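Local coordinates for inactive glucansucrase (Lactobacillus reuteri, PDB 5JBD), which is an inactive glucansucrase of glycosyl hydrolase family 70, built round a TIM-barrel domain and binding a calcium ion, at residues Tyr340-Leu353 with Gly363-Asn375. Residues are numbered along the deposited sequence; the frame is centred on the assembly and turned at random.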
ATOM      1  N   TYR A 340      -1.444 -16.455  -7.382  1.00 20.48           N
ATOM      2  CA  TYR A 340      -0.980 -15.399  -8.293  1.00 21.08           C
ATOM      3  C   TYR A 340      -2.123 -14.400  -8.570  1.00 21.81           C
ATOM      4  O   TYR A 340      -3.254 -14.821  -8.815  1.00 22.40           O
ATOM      5  CB  TYR A 340      -0.486 -16.037  -9.635  1.00 21.99           C
ATOM      6  CG  TYR A 340      -0.382 -15.037 -10.751  1.00 20.85           C
ATOM      7  CD1 TYR A 340       0.638 -14.103 -10.761  1.00 21.08           C
ATOM      8  CD2 TYR A 340      -1.319 -15.002 -11.794  1.00 21.10           C
ATOM      9  CE1 TYR A 340       0.717 -13.135 -11.752  1.00 20.30           C
ATOM     10  CE2 TYR A 340      -1.233 -14.051 -12.804  1.00 20.40           C
ATOM     11  CZ  TYR A 340      -0.220 -13.107 -12.768  1.00 20.82           C
ATOM     12  OH  TYR A 340      -0.130 -12.129 -13.740  1.00 20.72           O
ATOM     13  N   MET A 341      -1.845 -13.092  -8.574  1.00 22.04           N
ATOM     14  CA  MET A 341      -2.888 -12.088  -8.916  1.00 21.02           C
ATOM     15  C   MET A 341      -2.965 -11.869 -10.426  1.00 21.09           C
ATOM     16  O   MET A 341      -2.024 -11.358 -11.040  1.00 20.60           O
ATOM     17  CB  MET A 341      -2.635 -10.741  -8.212  1.00 22.40           C
ATOM     18  CG  MET A 341      -3.813  -9.780  -8.302  1.00 22.75           C
ATOM     19  SD  MET A 341      -3.727  -8.361  -7.184  1.00 22.49           S
ATOM     20  CE  MET A 341      -3.134  -7.075  -8.280  1.00 21.78           C
ATOM     21  N   ASP A 342      -4.089 -12.255 -11.027  1.00 21.13           N
ATOM     22  CA  ASP A 342      -4.279 -12.150 -12.484  1.00 21.56           C
ATOM     23  C   ASP A 342      -4.678 -10.723 -12.889  1.00 21.51           C
ATOM     24  O   ASP A 342      -5.828 -10.455 -13.262  1.00 22.88           O
ATOM     25  CB  ASP A 342      -5.309 -13.197 -12.959  1.00 20.96           C
ATOM     26  CG  ASP A 342      -5.439 -13.273 -14.473  1.00 20.41           C
ATOM     27  OD1 ASP A 342      -4.560 -12.788 -15.233  1.00 20.70           O
ATOM     28  OD2 ASP A 342      -6.431 -13.858 -14.919  1.00 20.24           O
ATOM     29  N   SER A 343      -3.706  -9.814 -12.827  1.00 21.41           N
ATOM     30  CA  SER A 343      -3.947  -8.421 -13.185  1.00 22.04           C
ATOM     31  C   SER A 343      -4.318  -8.261 -14.660  1.00 22.08           C
ATOM     32  O   SER A 343      -5.048  -7.330 -15.018  1.00 21.83           O
ATOM     33  CB  SER A 343      -2.740  -7.536 -12.819  1.00 22.11           C
ATOM     34  OG  SER A 343      -1.598  -7.811 -13.595  1.00 22.81           O
ATOM     35  N   GLY A 344      -3.799  -9.158 -15.514  1.00 21.19           N
ATOM     36  CA  GLY A 344      -4.146  -9.191 -16.919  1.00 22.96           C
ATOM     37  C   GLY A 344      -5.642  -9.196 -17.166  1.00 23.03           C
ATOM     38  O   GLY A 344      -6.121  -8.474 -18.029  1.00 22.16           O
ATOM     39  N   GLU A 345      -6.369  -9.989 -16.373  1.00 22.46           N
ATOM     40  CA  GLU A 345      -7.821 -10.069 -16.485  1.00 22.97           C
ATOM     41  C   GLU A 345      -8.486  -8.737 -16.167  1.00 23.07           C
ATOM     42  O   GLU A 345      -9.448  -8.352 -16.836  1.00 20.75           O
ATOM     43  CB  GLU A 345      -8.390 -11.184 -15.585  1.00 22.77           C
ATOM     44  CG  GLU A 345      -9.914 -11.294 -15.524  1.00 24.21           C
ATOM     45  CD  GLU A 345     -10.556 -11.822 -16.814  1.00 27.42           C
ATOM     46  OE1 GLU A 345      -9.835 -12.360 -17.674  1.00 28.54           O
ATOM     47  OE2 GLU A 345     -11.793 -11.683 -16.981  1.00 25.28           O
ATOM     48  N   PHE A 346      -7.985  -8.052 -15.139  1.00 21.95           N
ATOM     49  CA  PHE A 346      -8.499  -6.722 -14.795  1.00 22.76           C
ATOM     50  C   PHE A 346      -8.350  -5.712 -15.941  1.00 22.11           C
ATOM     51  O   PHE A 346      -9.318  -5.035 -16.302  1.00 20.67           O
ATOM     52  CB  PHE A 346      -7.822  -6.184 -13.522  1.00 23.21           C
ATOM     53  CG  PHE A 346      -7.995  -4.705 -13.334  1.00 23.43           C
ATOM     54  CD1 PHE A 346      -9.194  -4.191 -12.857  1.00 24.34           C
ATOM     55  CD2 PHE A 346      -6.970  -3.826 -13.665  1.00 23.64           C
ATOM     56  CE1 PHE A 346      -9.361  -2.815 -12.691  1.00 24.51           C
ATOM     57  CE2 PHE A 346      -7.134  -2.454 -13.512  1.00 24.82           C
ATOM     58  CZ  PHE A 346      -8.329  -1.952 -13.037  1.00 24.46           C
ATOM     59  N   TYR A 347      -7.149  -5.629 -16.519  1.00 22.33           N
ATOM     60  CA  TYR A 347      -6.918  -4.712 -17.630  1.00 23.22           C
ATOM     61  C   TYR A 347      -7.766  -5.087 -18.850  1.00 23.30           C
ATOM     62  O   TYR A 347      -8.301  -4.211 -19.517  1.00 23.26           O
ATOM     63  CB  TYR A 347      -5.432  -4.578 -17.980  1.00 23.80           C
ATOM     64  CG  TYR A 347      -4.668  -3.878 -16.878  1.00 24.70           C
ATOM     65  CD1 TYR A 347      -4.890  -2.521 -16.592  1.00 26.30           C
ATOM     66  CD2 TYR A 347      -3.772  -4.583 -16.064  1.00 26.61           C
ATOM     67  CE1 TYR A 347      -4.222  -1.887 -15.544  1.00 26.28           C
ATOM     68  CE2 TYR A 347      -3.098  -3.959 -15.022  1.00 26.72           C
ATOM     69  CZ  TYR A 347      -3.326  -2.613 -14.765  1.00 27.29           C
ATOM     70  OH  TYR A 347      -2.651  -2.017 -13.728  1.00 25.52           O
ATOM     71  N   THR A 348      -7.934  -6.381 -19.096  1.00 22.76           N
ATOM     72  CA  THR A 348      -8.780  -6.841 -20.193  1.00 22.62           C
ATOM     73  C   THR A 348     -10.244  -6.434 -19.984  1.00 22.14           C
ATOM     74  O   THR A 348     -10.888  -5.895 -20.898  1.00 23.26           O
ATOM     75  CB  THR A 348      -8.641  -8.363 -20.383  1.00 22.01           C
ATOM     76  OG1 THR A 348      -7.301  -8.656 -20.816  1.00 22.13           O
ATOM     77  CG2 THR A 348      -9.622  -8.888 -21.419  1.00 22.30           C
ATOM     78  N   LEU A 349     -10.763  -6.697 -18.801  1.00 22.52           N
ATOM     79  CA  LEU A 349     -12.121  -6.273 -18.463  1.00 23.15           C
ATOM     80  C   LEU A 349     -12.301  -4.767 -18.697  1.00 23.17           C
ATOM     81  O   LEU A 349     -13.276  -4.358 -19.328  1.00 23.16           O
ATOM     82  CB  LEU A 349     -12.459  -6.621 -17.020  1.00 23.33           C
ATOM     83  CG  LEU A 349     -12.681  -8.108 -16.723  1.00 23.91           C
ATOM     84  CD1 LEU A 349     -12.642  -8.367 -15.222  1.00 23.02           C
ATOM     85  CD2 LEU A 349     -13.997  -8.614 -17.302  1.00 24.17           C
ATOM     86  N   GLU A 350     -11.352  -3.958 -18.222  1.00 23.51           N
ATOM     87  CA  GLU A 350     -11.440  -2.497 -18.395  1.00 24.26           C
ATOM     88  C   GLU A 350     -11.264  -2.044 -19.852  1.00 25.69           C
ATOM     89  O   GLU A 350     -12.002  -1.152 -20.320  1.00 25.08           O
ATOM     90  CB  GLU A 350     -10.467  -1.757 -17.464  1.00 24.50           C
ATOM     91  CG  GLU A 350     -10.781  -1.973 -15.976  1.00 23.94           C
ATOM     92  CD  GLU A 350     -10.619  -0.734 -15.095  1.00 25.47           C
ATOM     93  OE1 GLU A 350      -9.708   0.083 -15.351  1.00 23.98           O
ATOM     94  OE2 GLU A 350     -11.393  -0.608 -14.113  1.00 21.70           O
ATOM     95  N   ASN A 351     -10.320  -2.659 -20.577  1.00 24.35           N
ATOM     96  CA  ASN A 351     -10.073  -2.259 -21.954  1.00 24.55           C
ATOM     97  C   ASN A 351     -11.202  -2.710 -22.887  1.00 23.60           C
ATOM     98  O   ASN A 351     -11.460  -2.049 -23.884  1.00 24.56           O
ATOM     99  CB  ASN A 351      -8.725  -2.785 -22.509  1.00 25.09           C
ATOM    100  CG  ASN A 351      -7.493  -2.251 -21.772  1.00 26.00           C
ATOM    101  OD1 ASN A 351      -6.362  -2.790 -21.887  1.00 27.75           O
ATOM    102  ND2 ASN A 351      -7.685  -1.203 -21.047  1.00 25.19           N
ATOM    103  N   VAL A 352     -11.872  -3.823 -22.573  1.00 24.18           N
ATOM    104  CA  VAL A 352     -12.927  -4.377 -23.444  1.00 23.99           C
ATOM    105  C   VAL A 352     -14.303  -3.815 -23.111  1.00 24.09           C
ATOM    106  O   VAL A 352     -15.059  -3.458 -24.017  1.00 23.96           O
ATOM    107  CB  VAL A 352     -12.974  -5.917 -23.377  1.00 24.54           C
ATOM    108  CG1 VAL A 352     -14.170  -6.503 -24.120  1.00 24.72           C
ATOM    109  CG2 VAL A 352     -11.692  -6.508 -23.937  1.00 24.44           C
ATOM    110  N   LEU A 353     -14.626  -3.754 -21.822  1.00 23.48           N
ATOM    111  CA  LEU A 353     -15.957  -3.386 -21.352  1.00 23.80           C
ATOM    112  C   LEU A 353     -16.069  -1.996 -20.719  1.00 24.86           C
ATOM    113  O   LEU A 353     -17.128  -1.386 -20.769  1.00 26.34           O
ATOM    114  CB  LEU A 353     -16.448  -4.433 -20.345  1.00 24.30           C
ATOM    115  CG  LEU A 353     -16.618  -5.862 -20.870  1.00 24.02           C
ATOM    116  CD1 LEU A 353     -16.881  -6.840 -19.735  1.00 23.48           C
ATOM    117  CD2 LEU A 353     -17.732  -5.931 -21.895  1.00 25.96           C
ATOM    118  N   GLY A 363     -13.532 -10.601 -27.891  1.00 22.17           N
ATOM    119  CA  GLY A 363     -12.742 -11.834 -27.841  1.00 21.86           C
ATOM    120  C   GLY A 363     -11.528 -11.827 -26.918  1.00 21.49           C
ATOM    121  O   GLY A 363     -11.026 -12.895 -26.546  1.00 20.09           O
ATOM    122  N   ASN A 364     -11.031 -10.643 -26.571  1.00 21.72           N
ATOM    123  CA  ASN A 364      -9.946 -10.525 -25.591  1.00 22.70           C
ATOM    124  C   ASN A 364     -10.301 -11.130 -24.224  1.00 21.72           C
ATOM    125  O   ASN A 364      -9.416 -11.585 -23.526  1.00 21.63           O
ATOM    126  CB  ASN A 364      -9.496  -9.072 -25.413  1.00 24.52           C
ATOM    127  CG  ASN A 364      -8.715  -8.539 -26.603  1.00 27.68           C
ATOM    128  OD1 ASN A 364      -8.764  -9.086 -27.699  1.00 31.71           O
ATOM    129  ND2 ASN A 364      -8.004  -7.436 -26.389  1.00 30.17           N
ATOM    130  N   LEU A 365     -11.576 -11.158 -23.854  1.00 21.06           N
ATOM    131  CA  LEU A 365     -12.009 -11.830 -22.611  1.00 20.78           C
ATOM    132  C   LEU A 365     -11.699 -13.341 -22.589  1.00 21.09           C
ATOM    133  O   LEU A 365     -11.579 -13.945 -21.522  1.00 19.37           O
ATOM    134  CB  LEU A 365     -13.509 -11.619 -22.383  1.00 20.94           C
ATOM    135  CG  LEU A 365     -13.973 -10.168 -22.187  1.00 21.33           C
ATOM    136  CD1 LEU A 365     -15.467 -10.020 -22.387  1.00 21.15           C
ATOM    137  CD2 LEU A 365     -13.565  -9.657 -20.817  1.00 21.94           C
ATOM    138  N   ILE A 366     -11.573 -13.938 -23.772  1.00 20.64           N
ATOM    139  CA  ILE A 366     -11.291 -15.345 -23.911  1.00 20.81           C
ATOM    140  C   ILE A 366      -9.806 -15.621 -23.700  1.00 20.34           C
ATOM    141  O   ILE A 366      -9.443 -16.565 -22.996  1.00 20.06           O
ATOM    142  CB  ILE A 366     -11.708 -15.870 -25.316  1.00 21.77           C
ATOM    143  CG1 ILE A 366     -13.198 -15.618 -25.573  1.00 21.95           C
ATOM    144  CG2 ILE A 366     -11.419 -17.367 -25.429  1.00 23.41           C
ATOM    145  CD1 ILE A 366     -13.664 -15.855 -27.001  1.00 22.87           C
ATOM    146  N   THR A 367      -8.959 -14.784 -24.298  1.00 20.51           N
ATOM    147  CA  THR A 367      -7.527 -15.066 -24.409  1.00 22.10           C
ATOM    148  C   THR A 367      -6.589 -14.263 -23.487  1.00 22.44           C
ATOM    149  O   THR A 367      -5.496 -14.734 -23.175  1.00 22.14           O
ATOM    150  CB  THR A 367      -7.063 -14.783 -25.843  1.00 21.58           C
ATOM    151  OG1 THR A 367      -7.369 -13.429 -26.175  1.00 22.04           O
ATOM    152  CG2 THR A 367      -7.780 -15.692 -26.834  1.00 23.21           C
ATOM    153  N   ASN A 368      -6.993 -13.057 -23.068  1.00 22.48           N
ATOM    154  CA  ASN A 368      -6.046 -12.108 -22.440  1.00 23.02           C
ATOM    155  C   ASN A 368      -6.171 -12.127 -20.912  1.00 22.14           C
ATOM    156  O   ASN A 368      -6.638 -11.180 -20.271  1.00 21.96           O
ATOM    157  CB  ASN A 368      -6.188 -10.718 -23.071  1.00 22.88           C
ATOM    158  CG  ASN A 368      -5.801 -10.707 -24.555  1.00 24.55           C
ATOM    159  OD1 ASN A 368      -5.431 -11.736 -25.132  1.00 24.38           O
ATOM    160  ND2 ASN A 368      -5.869  -9.541 -25.172  1.00 23.18           N
ATOM    161  N   SER A 369      -5.757 -13.270 -20.375  1.00 21.48           N
ATOM    162  CA  SER A 369      -5.747 -13.585 -18.952  1.00 21.33           C
ATOM    163  C   SER A 369      -4.667 -14.625 -18.747  1.00 21.61           C
ATOM    164  O   SER A 369      -4.213 -15.238 -19.718  1.00 20.94           O
ATOM    165  CB  SER A 369      -7.114 -14.127 -18.536  1.00 21.78           C
ATOM    166  OG  SER A 369      -7.082 -14.868 -17.350  1.00 22.43           O
ATOM    167  N   ILE A 370      -4.256 -14.851 -17.503  1.00 21.06           N
ATOM    168  CA  ILE A 370      -3.352 -15.979 -17.197  1.00 20.90           C
ATOM    169  C   ILE A 370      -3.982 -17.350 -17.566  1.00 21.94           C
ATOM    170  O   ILE A 370      -3.255 -18.313 -17.757  1.00 21.75           O
ATOM    171  CB  ILE A 370      -2.860 -15.948 -15.719  1.00 21.06           C
ATOM    172  CG1 ILE A 370      -1.538 -16.717 -15.554  1.00 22.20           C
ATOM    173  CG2 ILE A 370      -3.939 -16.435 -14.743  1.00 20.13           C
ATOM    174  CD1 ILE A 370      -0.349 -16.042 -16.204  1.00 23.05           C
ATOM    175  N   VAL A 371      -5.316 -17.423 -17.673  1.00 20.52           N
ATOM    176  CA  VAL A 371      -6.025 -18.605 -18.187  1.00 20.47           C
ATOM    177  C   VAL A 371      -6.782 -18.318 -19.504  1.00 22.01           C
ATOM    178  O   VAL A 371      -7.609 -17.394 -19.577  1.00 21.32           O
ATOM    179  CB  VAL A 371      -7.056 -19.119 -17.156  1.00 20.42           C
ATOM    180  CG1 VAL A 371      -7.573 -20.501 -17.545  1.00 20.37           C
ATOM    181  CG2 VAL A 371      -6.446 -19.133 -15.743  1.00 21.06           C
ATOM    182  N   ASN A 372      -6.509 -19.133 -20.532  1.00 21.05           N
ATOM    183  CA  ASN A 372      -7.284 -19.121 -21.777  1.00 21.68           C
ATOM    184  C   ASN A 372      -8.572 -19.887 -21.521  1.00 20.49           C
ATOM    185  O   ASN A 372      -8.520 -21.020 -21.056  1.00 21.38           O
ATOM    186  CB  ASN A 372      -6.485 -19.764 -22.912  1.00 22.84           C
ATOM    187  CG  ASN A 372      -7.252 -19.790 -24.224  1.00 24.25           C
ATOM    188  OD1 ASN A 372      -8.270 -20.466 -24.344  1.00 23.34           O
ATOM    189  ND2 ASN A 372      -6.768 -19.066 -25.204  1.00 25.19           N
ATOM    190  N   ARG A 373      -9.720 -19.269 -21.792  1.00 18.97           N
ATOM    191  CA  ARG A 373     -11.005 -19.871 -21.438  1.00 19.45           C
ATOM    192  C   ARG A 373     -11.873 -20.188 -22.676  1.00 20.50           C
ATOM    193  O   ARG A 373     -13.091 -20.270 -22.580  1.00 21.18           O
ATOM    194  CB  ARG A 373     -11.752 -18.982 -20.438  1.00 20.09           C
ATOM    195  CG  ARG A 373     -11.047 -18.872 -19.095  1.00 20.56           C
ATOM    196  CD  ARG A 373     -11.833 -18.040 -18.072  1.00 20.51           C
ATOM    197  NE  ARG A 373     -11.188 -18.102 -16.750  1.00 20.53           N
ATOM    198  CZ  ARG A 373     -10.212 -17.293 -16.326  1.00 19.84           C
ATOM    199  NH1 ARG A 373      -9.745 -16.305 -17.095  1.00 19.79           N
ATOM    200  NH2 ARG A 373      -9.685 -17.474 -15.123  1.00 20.12           N
ATOM    201  N   GLN A 374     -11.239 -20.377 -23.829  1.00 22.76           N
ATOM    202  CA  GLN A 374     -11.954 -20.796 -25.037  1.00 24.95           C
ATOM    203  C   GLN A 374     -12.714 -22.091 -24.772  1.00 23.28           C
ATOM    204  O   GLN A 374     -13.895 -22.184 -25.057  1.00 21.33           O
ATOM    205  CB  GLN A 374     -11.000 -20.983 -26.219  1.00 29.46           C
ATOM    206  CG  GLN A 374     -11.714 -21.210 -27.550  1.00 36.09           C
ATOM    207  CD  GLN A 374     -12.135 -19.925 -28.199  1.00 41.32           C
ATOM    208  OE1 GLN A 374     -11.294 -19.069 -28.477  1.00 48.78           O
ATOM    209  NE2 GLN A 374     -13.437 -19.785 -28.483  1.00 42.28           N
ATOM    210  N   ASN A 375     -12.017 -23.084 -24.233  1.00 22.91           N
ATOM    211  CA  ASN A 375     -12.623 -24.368 -23.929  1.00 22.81           C
ATOM    212  C   ASN A 375     -11.798 -25.027 -22.819  1.00 21.51           C
ATOM    213  O   ASN A 375     -10.939 -25.887 -23.055  1.00 18.77           O
ATOM    214  CB  ASN A 375     -12.712 -25.229 -25.194  1.00 23.35           C
ATOM    215  CG  ASN A 375     -13.710 -26.368 -25.068  1.00 23.95           C
ATOM    216  OD1 ASN A 375     -14.773 -26.235 -24.455  1.00 23.48           O
ATOM    217  ND2 ASN A 375     -13.380 -27.492 -25.687  1.00 25.61           N
TER
HETATM  218  O   HOH W   1      -8.370 -15.321 -13.737  1.00 20.32           O
HETATM  219  O   HOH W   2     -12.296 -13.561 -18.898  1.00 25.60           O
HETATM  220  O   HOH W   3      -6.487  -7.577 -22.989  1.00 34.20           O
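With CG of D342 trans to the backbone N (chi1 -173°) and OG of S369 likewise (chi1 159°), carboxylate and hydroxyl meet directly. S369 OG donates to the syn lone pair of D342 OD2 at 2.7 Å, while the backbone N of I370 reaches D342 OD1 at 3.1 Å from above the carboxylate plane, with an N-H...O angle of 161°. Both oxygens are thus gripped by successive residues. The same hydroxyl accepts from V371 N, closing an ST turn, and from R373 NH1. A water joins D342 OD2 to R373 NH2, and the guanidinium, whose NE is hydrogen-bonded to the carbonyl of K457, makes a long salt bridge with E345. I370 lies against D342 and the Y340 ring, its CB 3.8 Å from Y340 CE2.

Further along helix 343-354, T348 OG1 lies 2.7 Å from N368 O and 3.0 Å from G344 O; a water links it to N368 ND2. Beyond it the contact turns apolar: L365 fits as a knob among T348, L349, V352 and L353, with L365 CD2 3.7 Å from L349 CD2. Barrel strand 340-341 and the helix after it are thereby joined to the chain leading toward strand 375-376 of the neighbouring antiparallel sheet. Such chemistry implies that D342 is held in its rotation by both oxygens, with R373 probably favouring its ionised form.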